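Local coordinates for putative phosphinothricin acetyltransferase YwnH (Bacillus subtilis, PDB 1VHS), which probably inactivates phosphinothricin by transferring an acetyl group to it from acetyl-CoA, at residues 67-72 and 84-89. Numbering follows the deposited sequence.
Sequences WISFET and EVSIYI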
loop_
_atom_site.group_PDB
_atom_site.type_symbol
_atom_site.label_atom_id
_atom_site.label_comp_id
_atom_site.label_asym_id
_atom_site.label_seq_id
_atom_site.Cartn_x
_atom_site.Cartn_y
_atom_site.Cartn_z
ATOM N N TRP A 67 -0.107 -2.649 7.325
ATOM C CA TRP A 67 -0.568 -3.662 6.396
ATOM C C TRP A 67 -0.027 -3.455 4.993
ATOM O O TRP A 67 0.381 -2.350 4.628
ATOM C CB TRP A 67 -2.106 -3.768 6.369
ATOM C CG TRP A 67 -2.903 -2.494 6.179
ATOM C CD1 TRP A 67 -3.400 -1.684 7.161
ATOM C CD2 TRP A 67 -3.381 -1.956 4.939
ATOM N NE1 TRP A 67 -4.167 -0.685 6.612
ATOM C CE2 TRP A 67 -4.173 -0.828 5.249
ATOM C CE3 TRP A 67 -3.222 -2.323 3.594
ATOM C CZ2 TRP A 67 -4.806 -0.062 4.266
ATOM C CZ3 TRP A 67 -3.852 -1.563 2.615
ATOM C CH2 TRP A 67 -4.637 -0.444 2.956
ATOM N N ILE A 68 -0.000 -4.544 4.236
ATOM C CA ILE A 68 0.481 -4.552 2.855
ATOM C C ILE A 68 -0.607 -5.198 2.011
ATOM O O ILE A 68 -1.035 -6.320 2.284
ATOM C CB ILE A 68 1.754 -5.401 2.695
ATOM C CG1 ILE A 68 2.835 -4.946 3.672
ATOM C CG2 ILE A 68 2.277 -5.283 1.266
ATOM C CD1 ILE A 68 4.060 -5.852 3.652
ATOM N N SER A 69 -1.049 -4.491 0.983
ATOM C CA SER A 69 -2.101 -4.995 0.118
ATOM C C SER A 69 -1.611 -5.148 -1.312
ATOM O O SER A 69 -0.974 -4.241 -1.844
ATOM C CB SER A 69 -3.293 -4.024 0.140
ATOM O OG SER A 69 -4.229 -4.316 -0.887
ATOM N N PHE A 70 -1.879 -6.306 -1.916
ATOM C CA PHE A 70 -1.528 -6.525 -3.315
ATOM C C PHE A 70 -2.868 -6.451 -4.038
ATOM O O PHE A 70 -3.838 -7.088 -3.628
ATOM C CB PHE A 70 -0.891 -7.894 -3.544
ATOM C CG PHE A 70 0.511 -8.001 -3.024
ATOM C CD1 PHE A 70 0.757 -8.459 -1.733
ATOM C CD2 PHE A 70 1.585 -7.607 -3.813
ATOM C CE1 PHE A 70 2.061 -8.520 -1.234
ATOM C CE2 PHE A 70 2.895 -7.662 -3.326
ATOM C CZ PHE A 70 3.131 -8.120 -2.033
ATOM N N GLU A 71 -2.935 -5.656 -5.096
ATOM C CA GLU A 71 -4.187 -5.509 -5.826
ATOM C C GLU A 71 -3.978 -5.646 -7.317
ATOM O O GLU A 71 -2.888 -5.389 -7.825
ATOM C CB GLU A 71 -4.814 -4.157 -5.491
ATOM C CG GLU A 71 -5.275 -4.064 -4.039
ATOM C CD GLU A 71 -5.585 -2.650 -3.605
ATOM O OE1 GLU A 71 -6.308 -1.945 -4.341
ATOM O OE2 GLU A 71 -5.112 -2.247 -2.520
ATOM N N THR A 72 -5.026 -6.075 -8.014
ATOM C CA THR A 72 -4.955 -6.242 -9.460
ATOM C C THR A 72 -4.841 -4.877 -10.114
ATOM O O THR A 72 -5.319 -3.878 -9.570
ATOM C CB THR A 72 -6.221 -6.924 -10.008
ATOM O OG1 THR A 72 -7.362 -6.103 -9.729
ATOM C CG2 THR A 72 -6.413 -8.278 -9.367
ATOM N N GLU A 84 -0.466 -4.033 -8.065
ATOM C CA GLU A 84 -0.148 -2.833 -7.326
ATOM C C GLU A 84 0.135 -3.244 -5.893
ATOM O O GLU A 84 -0.458 -4.199 -5.390
ATOM C CB GLU A 84 -1.335 -1.866 -7.349
ATOM C CG GLU A 84 -1.639 -1.296 -8.725
ATOM C CD GLU A 84 -3.098 -0.919 -8.895
ATOM O OE1 GLU A 84 -3.672 -0.301 -7.972
ATOM O OE2 GLU A 84 -3.667 -1.234 -9.962
ATOM N N VAL A 85 1.069 -2.559 -5.251
ATOM C CA VAL A 85 1.354 -2.834 -3.852
ATOM C C VAL A 85 1.072 -1.547 -3.084
ATOM O O VAL A 85 1.512 -0.464 -3.485
ATOM C CB VAL A 85 2.819 -3.284 -3.611
ATOM C CG1 VAL A 85 3.803 -2.206 -4.065
ATOM C CG2 VAL A 85 3.014 -3.591 -2.122
ATOM N N SER A 86 0.303 -1.668 -2.004
ATOM C CA SER A 86 -0.050 -0.531 -1.164
ATOM C C SER A 86 0.389 -0.843 0.264
ATOM O O SER A 86 0.127 -1.928 0.776
ATOM C CB SER A 86 -1.565 -0.287 -1.206
ATOM O OG SER A 86 -2.274 -1.399 -0.699
ATOM N N ILE A 87 1.072 0.105 0.896
ATOM C CA ILE A 87 1.546 -0.081 2.254
ATOM C C ILE A 87 1.118 1.071 3.154
ATOM O O ILE A 87 1.409 2.234 2.867
ATOM C CB ILE A 87 3.085 -0.193 2.277
ATOM C CG1 ILE A 87 3.524 -1.367 1.398
ATOM C CG2 ILE A 87 3.584 -0.363 3.713
ATOM C CD1 ILE A 87 5.030 -1.515 1.249
ATOM N N TYR A 88 0.418 0.746 4.237
ATOM C CA TYR A 88 -0.026 1.754 5.193
ATOM C C TYR A 88 0.511 1.410 6.572
ATOM O O TYR A 88 0.487 0.251 6.993
ATOM C CB TYR A 88 -1.554 1.840 5.241
ATOM C CG TYR A 88 -2.146 2.522 4.029
ATOM C CD1 TYR A 88 -2.297 1.839 2.825
ATOM C CD2 TYR A 88 -2.528 3.866 4.079
ATOM C CE1 TYR A 88 -2.816 2.476 1.694
ATOM C CE2 TYR A 88 -3.046 4.513 2.952
ATOM C CZ TYR A 88 -3.185 3.811 1.767
ATOM O OH TYR A 88 -3.686 4.440 0.649
ATOM N N ILE A 89 1.001 2.427 7.265
ATOM C CA ILE A 89 1.567 2.256 8.595
ATOM C C ILE A 89 0.807 3.127 9.586
ATOM O O ILE A 89 0.455 4.267 9.277
ATOM C CB ILE A 89 3.050 2.673 8.603
ATOM C CG1 ILE A 89 3.792 1.952 7.476
ATOM C CG2 ILE A 89 3.681 2.349 9.954
ATOM C CD1 ILE A 89 5.222 2.419 7.281
HETATM O O HOH W 1 -5.037 -0.004 -0.897
#
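Strands 67-72 and 84-89 form an antiparallel hairpin pair in the GNAT sheet. W67-Y88, S69-S86 and E71-E84 are hydrogen-bonded pairs, each closed by two backbone bonds; S69 N to S86 O is 2.8 Å. On their face, the W67 indole (chi1 51°, CG between N and the carbonyl carbon) lies beside Y88. Y88 CB sits over the W67 five-membered ring, 4.0 Å from its centroid. The tyrosine ring is slid off the six-membered ring, with planes at 23°, and the closest atoms are W67 CH2 and Y88 CD1 at 3.3 Å. W67 CZ3 lies 3.7 Å from S86 OG. In one of two S86 conformers, OG comes within 2.9 Å of S69 CB, a crowded contact. S69 OG bonds the anti lone pair of E71 OE2 at 2.8 Å, and a water joins that oxygen to S86 OG. On the other face, V85 CG2 touches I68 CG2 at 3.9 Å and meets the F70 ring obliquely through CE2. I68 CG2 also touches I87 CG1. I87, Y88 and I89 are predicted to help bind acetyl-CoA. Strands 54-58 and 117-123 flank the pair. Helix 98-109 covers the I68 and I87 face, and helix 13-24 packs on W67 and Y88.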